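Local coordinates for protein prolyl 4-hydroxylase (Paramecium bursaria Chlorella virus 1, PDB 5C5T) that probably hydroxylates prolyl residues of collagen-like chains as a metal-dependent dioxygenase that uses 2-oxoglutarate, with ascorbate as a likely cofactor, at residues D42-D47 / G186-F191; C50-N55 / E94-D99; K100-T105 / Y119-V124; T156-L161 / I219-I224. All blocks are in the same frame, centred on the assembly; numbering follows the deposited sequence.

Contact 1 (D42-D47 / G186-F191)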
# COMPACT_ATOMS: atom_id res chain seq x y z
N ASP A 42 -3.51 -13.23 2.24
CA ASP A 42 -2.76 -13.65 3.44
C ASP A 42 -1.46 -14.37 3.05
O ASP A 42 -1.42 -15.06 2.04
CB ASP A 42 -3.62 -14.54 4.30
CG ASP A 42 -4.72 -13.79 4.98
OD1 ASP A 42 -4.51 -12.63 5.44
OD2 ASP A 42 -5.82 -14.36 5.07
N GLY A 43 -0.42 -14.23 3.86
CA GLY A 43 0.86 -14.86 3.63
C GLY A 43 1.61 -14.43 2.39
O GLY A 43 2.43 -15.17 1.87
N PHE A 44 1.34 -13.20 1.95
CA PHE A 44 2.06 -12.62 0.82
C PHE A 44 3.56 -12.62 1.10
O PHE A 44 4.33 -12.97 0.21
CB PHE A 44 1.55 -11.21 0.55
CG PHE A 44 2.09 -10.57 -0.70
CD1 PHE A 44 1.55 -10.88 -1.96
CD2 PHE A 44 3.15 -9.68 -0.65
CE1 PHE A 44 2.04 -10.26 -3.11
CE2 PHE A 44 3.66 -9.09 -1.79
CZ PHE A 44 3.11 -9.39 -3.03
N LEU A 45 3.97 -12.21 2.31
CA LEU A 45 5.35 -12.44 2.80
C LEU A 45 5.34 -13.37 3.97
O LEU A 45 4.38 -13.34 4.74
CB LEU A 45 6.03 -11.14 3.24
CG LEU A 45 6.36 -10.11 2.16
CD1 LEU A 45 7.05 -8.87 2.76
CD2 LEU A 45 7.20 -10.72 1.02
N SER A 46 6.41 -14.16 4.16
CA SER A 46 6.51 -14.90 5.42
C SER A 46 6.79 -13.98 6.61
O SER A 46 7.22 -12.83 6.45
CB SER A 46 7.60 -15.95 5.35
OG SER A 46 8.87 -15.32 5.44
N ASP A 47 6.54 -14.50 7.79
CA ASP A 47 6.82 -13.74 9.01
C ASP A 47 8.32 -13.36 9.08
O ASP A 47 8.65 -12.22 9.42
CB ASP A 47 6.42 -14.52 10.27
CG ASP A 47 4.90 -14.56 10.51
OD1 ASP A 47 4.10 -14.12 9.66
OD2 ASP A 47 4.48 -15.05 11.59
N GLY A 186 2.37 -10.14 7.30
CA GLY A 186 2.52 -10.86 6.08
C GLY A 186 1.42 -10.72 5.05
O GLY A 186 1.61 -11.18 3.93
N THR A 187 0.28 -10.19 5.47
CA THR A 187 -0.89 -10.00 4.60
C THR A 187 -0.70 -8.79 3.73
O THR A 187 -0.20 -7.78 4.19
CB THR A 187 -2.15 -9.83 5.44
OG1 THR A 187 -2.45 -11.05 6.18
CG2 THR A 187 -3.36 -9.44 4.62
N SER A 188 -1.10 -8.92 2.47
CA SER A 188 -1.12 -7.77 1.57
C SER A 188 -2.56 -7.35 1.26
O SER A 188 -3.50 -8.17 1.25
CB SER A 188 -0.37 -8.04 0.23
OG SER A 188 -0.98 -9.09 -0.50
N ILE A 189 -2.71 -6.05 0.97
CA ILE A 189 -3.94 -5.51 0.40
C ILE A 189 -3.54 -4.83 -0.88
O ILE A 189 -2.69 -3.94 -0.89
CB ILE A 189 -4.67 -4.49 1.30
CG1 ILE A 189 -5.06 -5.07 2.66
CG2 ILE A 189 -5.90 -4.01 0.62
CD1 ILE A 189 -6.09 -6.20 2.61
N PHE A 190 -4.13 -5.29 -1.97
CA PHE A 190 -4.04 -4.63 -3.29
C PHE A 190 -5.31 -3.77 -3.55
O PHE A 190 -6.44 -4.23 -3.35
CB PHE A 190 -3.89 -5.67 -4.41
CG PHE A 190 -3.91 -5.09 -5.78
CD1 PHE A 190 -2.75 -4.61 -6.35
CD2 PHE A 190 -5.09 -4.95 -6.48
CE1 PHE A 190 -2.76 -4.06 -7.63
CE2 PHE A 190 -5.11 -4.38 -7.76
CZ PHE A 190 -3.95 -3.93 -8.32
N PHE A 191 -5.16 -2.52 -4.01
CA PHE A 191 -6.33 -1.81 -4.45
C PHE A 191 -6.06 -0.90 -5.63
O PHE A 191 -4.97 -0.34 -5.79
CB PHE A 191 -6.99 -0.99 -3.29
CG PHE A 191 -6.07 0.01 -2.61
CD1 PHE A 191 -5.28 -0.36 -1.53
CD2 PHE A 191 -6.02 1.38 -3.01
CE1 PHE A 191 -4.49 0.58 -0.87
CE2 PHE A 191 -5.20 2.28 -2.39
CZ PHE A 191 -4.45 1.89 -1.28
O HOH W 1 -0.48 -13.05 6.63

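Contact 2 (C50-N55 / E94-D99)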
# COMPACT_ATOMS: atom_id res chain seq x y z
N CYS A 50 9.06 -10.46 6.70
CA CYS A 50 8.65 -9.18 7.29
C CYS A 50 9.65 -8.65 8.31
O CYS A 50 9.99 -7.46 8.31
CB CYS A 50 7.26 -9.32 7.91
SG CYS A 50 5.89 -9.69 6.77
N ASP A 51 10.18 -9.53 9.16
CA ASP A 51 11.10 -9.07 10.19
C ASP A 51 12.42 -8.60 9.59
O ASP A 51 12.98 -7.61 10.06
CB ASP A 51 11.36 -10.19 11.21
CG ASP A 51 10.15 -10.49 12.09
OD1 ASP A 51 9.21 -9.66 12.26
OD2 ASP A 51 10.18 -11.60 12.66
N VAL A 52 12.89 -9.29 8.56
CA VAL A 52 14.13 -8.91 7.91
C VAL A 52 13.95 -7.50 7.31
O VAL A 52 14.83 -6.65 7.40
CB VAL A 52 14.52 -9.97 6.85
CG1 VAL A 52 15.61 -9.47 5.93
CG2 VAL A 52 14.95 -11.26 7.57
N LEU A 53 12.77 -7.25 6.75
CA LEU A 53 12.55 -5.95 6.12
C LEU A 53 12.42 -4.87 7.17
O LEU A 53 13.00 -3.79 7.01
CB LEU A 53 11.31 -5.97 5.19
CG LEU A 53 11.01 -4.67 4.41
CD1 LEU A 53 12.25 -4.15 3.69
CD2 LEU A 53 9.85 -4.85 3.41
N ILE A 54 11.69 -5.12 8.26
CA ILE A 54 11.64 -4.15 9.33
C ILE A 54 13.03 -3.78 9.82
O ILE A 54 13.33 -2.62 10.02
CB ILE A 54 10.81 -4.70 10.50
CG1 ILE A 54 9.34 -4.86 10.10
CG2 ILE A 54 10.92 -3.83 11.73
CD1 ILE A 54 8.52 -5.76 11.02
N ASN A 55 13.87 -4.78 10.08
CA ASN A 55 15.22 -4.49 10.57
C ASN A 55 16.04 -3.67 9.58
O ASN A 55 16.75 -2.78 10.01
CB ASN A 55 15.92 -5.81 10.97
CG ASN A 55 15.28 -6.42 12.20
OD1 ASN A 55 14.80 -5.70 13.08
ND2 ASN A 55 15.19 -7.75 12.23
N GLU A 94 17.89 -2.96 -3.59
CA GLU A 94 18.59 -2.70 -2.34
C GLU A 94 18.53 -3.91 -1.41
O GLU A 94 19.49 -4.21 -0.69
CB GLU A 94 18.00 -1.46 -1.63
CG GLU A 94 18.71 -1.08 -0.37
CD GLU A 94 18.27 0.21 0.24
OE1 GLU A 94 17.70 1.05 -0.49
OE2 GLU A 94 18.54 0.43 1.45
N HIS A 95 17.38 -4.59 -1.44
CA HIS A 95 17.09 -5.67 -0.50
C HIS A 95 16.29 -6.81 -1.13
O HIS A 95 15.39 -6.59 -1.91
CB HIS A 95 16.36 -5.10 0.70
CG HIS A 95 16.47 -5.98 1.89
ND1 HIS A 95 15.81 -7.18 1.99
CD2 HIS A 95 17.24 -5.87 3.00
CE1 HIS A 95 16.13 -7.77 3.13
NE2 HIS A 95 17.00 -6.99 3.76
N GLU A 96 16.68 -8.05 -0.82
CA GLU A 96 16.03 -9.19 -1.41
C GLU A 96 14.53 -9.28 -1.09
O GLU A 96 13.77 -9.75 -1.94
CB GLU A 96 16.74 -10.50 -0.97
CG GLU A 96 16.73 -10.76 0.52
CD GLU A 96 15.59 -11.67 0.97
OE1 GLU A 96 14.83 -12.15 0.10
OE2 GLU A 96 15.45 -11.90 2.20
N VAL A 97 14.08 -8.79 0.05
CA VAL A 97 12.63 -8.86 0.37
C VAL A 97 11.87 -7.84 -0.50
O VAL A 97 10.73 -8.08 -0.86
CB VAL A 97 12.31 -8.67 1.87
CG1 VAL A 97 10.78 -8.67 2.13
CG2 VAL A 97 12.94 -9.77 2.71
N ILE A 98 12.49 -6.71 -0.83
CA ILE A 98 11.88 -5.79 -1.81
C ILE A 98 11.76 -6.42 -3.18
O ILE A 98 10.71 -6.31 -3.85
CB ILE A 98 12.68 -4.51 -1.93
CG1 ILE A 98 12.80 -3.81 -0.56
CG2 ILE A 98 12.04 -3.59 -3.02
CD1 ILE A 98 11.61 -3.12 -0.08
N ASP A 99 12.85 -7.05 -3.62
CA ASP A 99 12.83 -7.83 -4.83
C ASP A 99 11.65 -8.79 -4.85
O ASP A 99 10.99 -8.94 -5.86
CB ASP A 99 14.12 -8.62 -5.01
CG ASP A 99 15.32 -7.74 -5.29
OD1 ASP A 99 15.16 -6.66 -5.92
OD2 ASP A 99 16.44 -8.16 -4.93

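Contact 3 (K100-T105 / Y119-V124)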
# COMPACT_ATOMS: atom_id res chain seq x y z
N LYS A 100 11.40 -9.49 -3.74
CA LYS A 100 10.29 -10.44 -3.71
C LYS A 100 8.91 -9.79 -3.77
O LYS A 100 8.03 -10.25 -4.48
CB LYS A 100 10.39 -11.31 -2.45
CG LYS A 100 9.25 -12.31 -2.31
CD LYS A 100 9.50 -13.26 -1.15
CE LYS A 100 8.43 -14.36 -1.10
NZ LYS A 100 8.97 -15.61 -0.44
N ILE A 101 8.72 -8.71 -3.03
CA ILE A 101 7.49 -7.91 -3.17
C ILE A 101 7.23 -7.61 -4.63
O ILE A 101 6.12 -7.84 -5.12
CB ILE A 101 7.56 -6.63 -2.35
CG1 ILE A 101 7.56 -6.97 -0.83
CG2 ILE A 101 6.35 -5.70 -2.67
CD1 ILE A 101 7.83 -5.79 0.11
N GLN A 102 8.25 -7.15 -5.33
CA GLN A 102 8.03 -6.67 -6.70
C GLN A 102 7.78 -7.82 -7.64
O GLN A 102 6.89 -7.76 -8.48
CB GLN A 102 9.22 -5.85 -7.15
CG GLN A 102 9.35 -4.60 -6.29
CD GLN A 102 10.32 -3.61 -6.84
OE1 GLN A 102 11.37 -4.02 -7.42
NE2 GLN A 102 10.01 -2.30 -6.69
N LYS A 103 8.51 -8.90 -7.44
CA LYS A 103 8.25 -10.13 -8.22
C LYS A 103 6.82 -10.65 -8.06
O LYS A 103 6.16 -10.93 -9.04
CB LYS A 103 9.24 -11.22 -7.83
CG LYS A 103 9.11 -12.49 -8.69
CD LYS A 103 10.14 -13.54 -8.29
CE LYS A 103 10.23 -14.64 -9.33
NZ LYS A 103 9.16 -15.62 -9.11
N LYS A 104 6.34 -10.79 -6.83
CA LYS A 104 4.99 -11.27 -6.61
C LYS A 104 3.94 -10.28 -7.06
O LYS A 104 2.83 -10.69 -7.45
CB LYS A 104 4.80 -11.62 -5.15
CG LYS A 104 5.68 -12.74 -4.74
CD LYS A 104 5.43 -13.20 -3.35
CE LYS A 104 4.05 -13.77 -3.24
NZ LYS A 104 3.93 -14.63 -2.06
N THR A 105 4.26 -8.99 -7.01
CA THR A 105 3.31 -7.98 -7.46
C THR A 105 3.19 -8.11 -8.99
O THR A 105 2.10 -8.08 -9.54
CB THR A 105 3.72 -6.55 -7.05
OG1 THR A 105 3.75 -6.47 -5.62
CG2 THR A 105 2.80 -5.50 -7.60
N TYR A 119 3.19 -0.58 -17.10
CA TYR A 119 3.36 0.18 -15.88
C TYR A 119 4.81 0.19 -15.42
O TYR A 119 5.65 -0.53 -15.98
CB TYR A 119 2.48 -0.41 -14.76
CG TYR A 119 2.80 -1.82 -14.46
CD1 TYR A 119 2.22 -2.86 -15.18
CD2 TYR A 119 3.72 -2.14 -13.50
CE1 TYR A 119 2.52 -4.16 -14.89
CE2 TYR A 119 4.03 -3.44 -13.22
CZ TYR A 119 3.41 -4.43 -13.92
OH TYR A 119 3.72 -5.73 -13.63
N ASN A 120 5.07 1.03 -14.41
CA ASN A 120 6.34 1.07 -13.69
C ASN A 120 6.11 0.85 -12.21
O ASN A 120 5.06 1.24 -11.69
CB ASN A 120 7.04 2.41 -13.83
CG ASN A 120 7.53 2.66 -15.20
OD1 ASN A 120 7.26 3.72 -15.79
ND2 ASN A 120 8.29 1.72 -15.73
N PHE A 121 7.09 0.26 -11.54
CA PHE A 121 7.11 0.19 -10.08
C PHE A 121 7.82 1.42 -9.48
O PHE A 121 9.03 1.68 -9.77
CB PHE A 121 7.86 -1.04 -9.58
CG PHE A 121 7.12 -2.35 -9.75
CD1 PHE A 121 5.79 -2.48 -9.44
CD2 PHE A 121 7.79 -3.47 -10.21
CE1 PHE A 121 5.14 -3.74 -9.58
CE2 PHE A 121 7.15 -4.68 -10.35
CZ PHE A 121 5.84 -4.81 -10.05
N GLU A 122 7.14 2.12 -8.58
CA GLU A 122 7.82 3.10 -7.72
C GLU A 122 8.80 2.41 -6.75
O GLU A 122 8.64 1.23 -6.43
CB GLU A 122 6.74 3.87 -6.93
CG GLU A 122 7.21 5.12 -6.21
CD GLU A 122 6.08 6.13 -5.95
OE1 GLU A 122 4.96 5.94 -6.46
OE2 GLU A 122 6.37 7.15 -5.30
N ASP A 123 9.82 3.13 -6.30
CA ASP A 123 10.62 2.63 -5.17
C ASP A 123 9.69 2.29 -4.00
O ASP A 123 8.78 3.04 -3.69
CB ASP A 123 11.62 3.67 -4.71
CG ASP A 123 12.73 3.92 -5.71
OD1 ASP A 123 12.82 3.20 -6.72
OD2 ASP A 123 13.50 4.86 -5.47
N VAL A 124 9.97 1.20 -3.28
CA VAL A 124 9.14 0.82 -2.15
C VAL A 124 9.40 1.75 -0.95
O VAL A 124 10.55 2.11 -0.65
CB VAL A 124 9.40 -0.65 -1.78
CG1 VAL A 124 8.80 -1.03 -0.46
CG2 VAL A 124 8.90 -1.58 -2.88

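Contact 4 (T156-L161 / I219-I224). With AKG (2-oxoglutaric acid), chain C.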
# COMPACT_ATOMS: atom_id res chain seq x y z
N THR A 156 -2.09 0.27 -5.82
CA THR A 156 -1.28 0.11 -4.62
C THR A 156 -1.26 -1.34 -4.15
O THR A 156 -2.30 -1.94 -4.04
CB THR A 156 -1.83 0.95 -3.44
OG1 THR A 156 -2.01 2.35 -3.82
CG2 THR A 156 -0.97 0.85 -2.18
N LEU A 157 -0.06 -1.86 -3.82
CA LEU A 157 0.08 -3.13 -3.12
C LEU A 157 0.77 -2.79 -1.79
O LEU A 157 1.90 -2.34 -1.76
CB LEU A 157 0.80 -4.17 -3.96
CG LEU A 157 0.69 -5.56 -3.32
CD1 LEU A 157 0.53 -6.72 -4.31
CD2 LEU A 157 1.87 -5.76 -2.40
N MET A 158 0.05 -2.99 -0.71
CA MET A 158 0.54 -2.64 0.62
C MET A 158 0.65 -3.94 1.45
O MET A 158 -0.30 -4.76 1.50
CB MET A 158 -0.38 -1.65 1.34
CG MET A 158 0.09 -1.26 2.74
SD MET A 158 -1.07 -0.26 3.68
CE MET A 158 -2.52 -1.29 3.66
N VAL A 159 1.81 -4.13 2.08
CA VAL A 159 2.03 -5.30 2.94
C VAL A 159 2.12 -4.88 4.38
O VAL A 159 2.86 -3.95 4.70
CB VAL A 159 3.33 -6.06 2.57
CG1 VAL A 159 3.37 -7.39 3.30
CG2 VAL A 159 3.47 -6.24 1.13
N TYR A 160 1.37 -5.54 5.27
CA TYR A 160 1.54 -5.32 6.73
C TYR A 160 2.77 -6.09 7.21
O TYR A 160 2.80 -7.32 7.11
CB TYR A 160 0.30 -5.78 7.53
CG TYR A 160 -1.00 -5.09 7.13
CD1 TYR A 160 -1.20 -3.78 7.39
CD2 TYR A 160 -2.00 -5.80 6.49
CE1 TYR A 160 -2.40 -3.13 7.01
CE2 TYR A 160 -3.19 -5.17 6.09
CZ TYR A 160 -3.37 -3.84 6.37
OH TYR A 160 -4.56 -3.22 6.00
N LEU A 161 3.79 -5.36 7.66
CA LEU A 161 4.99 -6.01 8.19
C LEU A 161 4.86 -6.28 9.68
O LEU A 161 5.42 -7.26 10.16
CB LEU A 161 6.23 -5.17 7.93
CG LEU A 161 6.46 -4.76 6.47
CD1 LEU A 161 7.84 -4.10 6.35
CD2 LEU A 161 6.36 -5.87 5.49
N ILE A 219 4.14 -0.87 7.64
CA ILE A 219 3.73 -1.29 6.32
C ILE A 219 4.84 -1.06 5.27
O ILE A 219 5.75 -0.23 5.44
CB ILE A 219 2.45 -0.53 5.92
CG1 ILE A 219 2.72 0.96 5.84
CG2 ILE A 219 1.34 -0.90 6.90
CD1 ILE A 219 1.53 1.76 5.35
N ALA A 220 4.74 -1.81 4.17
CA ALA A 220 5.47 -1.59 2.93
C ALA A 220 4.51 -1.27 1.78
O ALA A 220 3.53 -1.98 1.55
CB ALA A 220 6.33 -2.78 2.60
N ASN A 221 4.72 -0.10 1.16
CA ASN A 221 3.90 0.37 0.03
C ASN A 221 4.60 0.21 -1.27
O ASN A 221 5.67 0.81 -1.50
CB ASN A 221 3.52 1.86 0.19
CG ASN A 221 2.46 2.09 1.21
OD1 ASN A 221 1.40 1.51 1.16
ND2 ASN A 221 2.73 3.02 2.13
N GLN A 222 4.01 -0.60 -2.14
CA GLN A 222 4.47 -0.72 -3.55
C GLN A 222 3.44 -0.04 -4.46
O GLN A 222 2.38 -0.57 -4.69
CB GLN A 222 4.65 -2.18 -3.95
CG GLN A 222 5.00 -2.36 -5.43
CD GLN A 222 6.34 -1.74 -5.81
OE1 GLN A 222 7.40 -2.34 -5.60
NE2 GLN A 222 6.31 -0.51 -6.29
N TRP A 223 3.76 1.15 -4.94
CA TRP A 223 2.88 1.86 -5.86
C TRP A 223 3.24 1.48 -7.31
O TRP A 223 4.38 1.24 -7.65
CB TRP A 223 2.90 3.41 -5.60
CG TRP A 223 2.16 3.80 -4.33
CD1 TRP A 223 0.82 3.67 -4.11
CD2 TRP A 223 2.72 4.35 -3.12
NE1 TRP A 223 0.51 4.10 -2.85
CE2 TRP A 223 1.66 4.52 -2.22
CE3 TRP A 223 4.02 4.70 -2.71
CZ2 TRP A 223 1.84 5.03 -0.91
CZ3 TRP A 223 4.20 5.22 -1.41
CH2 TRP A 223 3.11 5.37 -0.52
N ILE A 224 2.20 1.45 -8.13
CA ILE A 224 2.19 1.08 -9.54
C ILE A 224 1.77 2.33 -10.33
O ILE A 224 0.69 2.89 -10.11
CB ILE A 224 1.22 -0.11 -9.74
CG1 ILE A 224 1.67 -1.27 -8.82
CG2 ILE A 224 1.15 -0.58 -11.24
CD1 ILE A 224 0.58 -2.15 -8.31
C1 AKG C . -0.57 5.10 2.43
O1 AKG C . 0.60 5.03 2.90
O2 AKG C . -0.76 5.75 1.37
C2 AKG C . -1.73 4.52 3.20
O5 AKG C . -2.83 4.86 2.88
C3 AKG C . -1.47 3.54 4.36
C4 AKG C . -2.74 2.99 4.94
C5 AKG C . -2.53 2.35 6.28
O3 AKG C . -1.57 2.71 7.01
O4 AKG C . -3.33 1.44 6.66

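Contact 1 (D42-D47 / G186-F191)
Where edge strand 38-41 of the larger sheet gives way to helix 47-59, the connecting loop folds round Gly-186, which leads into strand 188-192. Leu-45 N donates to Gly-186 O over 3.0 Å. Phe-44 N stands 2.8 Å from Gly-186 O as well. Glycine suits position 186, because its backbone angles crowd any CB against the preceding carbonyl and because the position faces Leu-45 O. Gly-43 has a positive phi, which by itself favours glycine.

The side chains of Asp-42 and Thr-187 run alongside each other. Thr-187 OG1 donates to the anti lone pair of Asp-42 OD1 at 2.7 Å, and OG1 accepts a hydrogen bond from a water 2.8 Å away. That water accepts from Gly-43 N, so it ties the loop backbone to the threonine hydroxyl.

A chi1 of -173° turns the Phe-44 ring away from its own backbone N and beside Ser-188, whose CB lies over one face in a CH-pi contact, 4.1 Å from the centroid. Ser-188 OG is buried here without a polar partner.

Lys-104 of helix 96-109 bonds to Phe-44 O and makes a cation-pi contact with the Phe-44 ring, while Leu-45 packs on Val-97 and Ile-101 of that helix. Strand 188-192 runs between strands 38-41 and 153-160.

Contact 2 (C50-N55 / E94-D99)
Apolar side chains do most of the work between Leu-53 and its two partners, Val-97 and Ile-98. The first torsion of Leu-53 is extended (chi1 -177°, CG opposite the backbone N), which carries its branches to the second helix. There CB and CD2 of Leu-53 both lie 4.1 Å from Val-97 CG1, the two side chains passing at a slant. The other branch of the leucine meets Ile-98 at about a right angle, Leu-53 CD1 to Ile-98 CD1 4.0 Å. Branched aliphatic residues fit here because their arms can face different neighbours: CD1 and CD2 of Leu-53 meet Ile-98 and Val-97, and the two methyls of Val-97 meet Leu-53 and Val-52. Val-52, one residue earlier and nearer the surface, adds a looser touch of its CG1 on Val-97 CG2 at 4.2 Å.

This is helix-to-helix packing: one face of helix 47-59 lies against the first turn of helix 96-109, and Leu-53 also reaches Leu-161 and Phe-90, in loops beside the helices.

Between the two segments the one ring involved is that of His-95, where Val-52 CG1 comes to the ring edge, near its plane, 3.3 Å from His-95 CE1.

The polar part is a helix cap. His-95 occupies the N-cap, and its ND1 accepts from Val-97 N over 3.1 Å with an N-H...N angle of 169° and the donor almost in the ring plane. This bond satisfies an N-H at the helix start and fixes the rotation of the imidazole; a neutral ring would then carry its proton on NE2. Farther out, Asp-51 forms a salt bridge with Lys-185, and Glu-94 forms one with Lys-60.

Contact 3 (K100-T105 / Y119-V124)
Helix 96-109 lies over the start of strand 120-129 in a mixed apolar and amide contact, with Phe-121 set against Gln-102 and Thr-105. The Phe-121 ring runs past both side chains in the opposite direction. Thr-105 CG2 comes to 3.5 Å from Phe-121 CE1, and the backbone oxygen Gln-102 O lies 3.5 Å from Phe-121 CZ, both approaching the ring obliquely. Tyr-119 CE2 rests over one face of the ring, towards its rim.

The amide of Gln-102 is tilted only 20° from the phenylalanine ring plane. Its extended chain carries NE2 to 3.8 Å from Phe-121 CB, close also to Val-124 CG2. NE2 donates to Gln-222 OE1 on the neighbouring strand.

Threonine suits its place through its two arms. At chi1 -62° the methyl faces the ring, while OG1 turns back to donate to Ile-101 O over 2.8 Å, from above the carbonyl plane. Ile-101 O also accepts the helical bond from Thr-105 N. The hydroxyl is thus satisfied within the helix and amide NE2 by Gln-222 OE1. A methyl, a methylene, a carbonyl oxygen and an amide meet the phenylalanine, and with no hydrogen bond between the segments the contact rests on packing.

Contact 4 (T156-L161 / I219-I224)
Met-158 and Ile-219 meet on the ligand side of two antiparallel strands, Met-158 SD 3.7 Å from Ile-219 CD1, and together they support the carbon chain of 2-oxoglutarate. Ile-219 CD1 lies 3.6 Å from C3 of the ligand and Met-158 SD 3.9 Å from its C4. Apolar side chains suit this methylene part. The methionine bends at its last torsion (chi3 57°), which turns its methyl towards the far carboxylate.

At the other end of the ligand, Asn-221 ND2 makes a weak bond of 3.0 Å to ligand O1, at an angle of 130°. Asn-221 OD1 lies 3.4 Å from Met-158 CG, the two side chains rising together from the sheet. Ligand O2 sits in the ring plane of Trp-223, at its edge, 3.5 Å from CZ2.

A second shell positions these groups. Asn-221 ND2 also bonds to Gln-125. Thr-156 OG1 and Trp-223 NE1 both bond to Asp-140 OD2, and Asp-140 binds the zinc ion. Tyr-160 OH is hydrogen-bonded to Thr-172 OG1, itself on a ligand-binding residue, and the tyrosine ring packs on Ile-219 CG2.

Beneath them, Leu-157 pairs with Gln-222 and Val-159 with Ala-220 in hydrogen-bonded pairs, two bonds each. These strands form part of one wall of the double-stranded beta-helix, the fold of 2-oxoglutarate oxygenases, and the ligand lies on their inner face. They sit mid-sheet between 188-192 and 120-129; on the face of Leu-157 and Gln-222, helix 96-109 packs through Thr-105 and Ile-101.

In the fold
From the N terminus, residues 42-47 open the long loop that contact 1 closes only at 186-191. Within it, contact 2 closes first, joining helix 47-59 to the start of helix 96-109; contact 3 follows in series, bringing the next turns of that helix onto strand 120-129. Residues 156-161 then begin contact 4, which finishes at 219-224, beyond the end of contact 1, so these two cross. Both reach the larger sheet, where Ile-189 N lies within probable bonding distance of Met-158 O. Ile-98 packs on Val-124 to join contacts 2 and 3. Helix 96-109 thus lies on the sheet that carries part of the 2-oxoglutarate pocket, and helix 47-59 lies beside it.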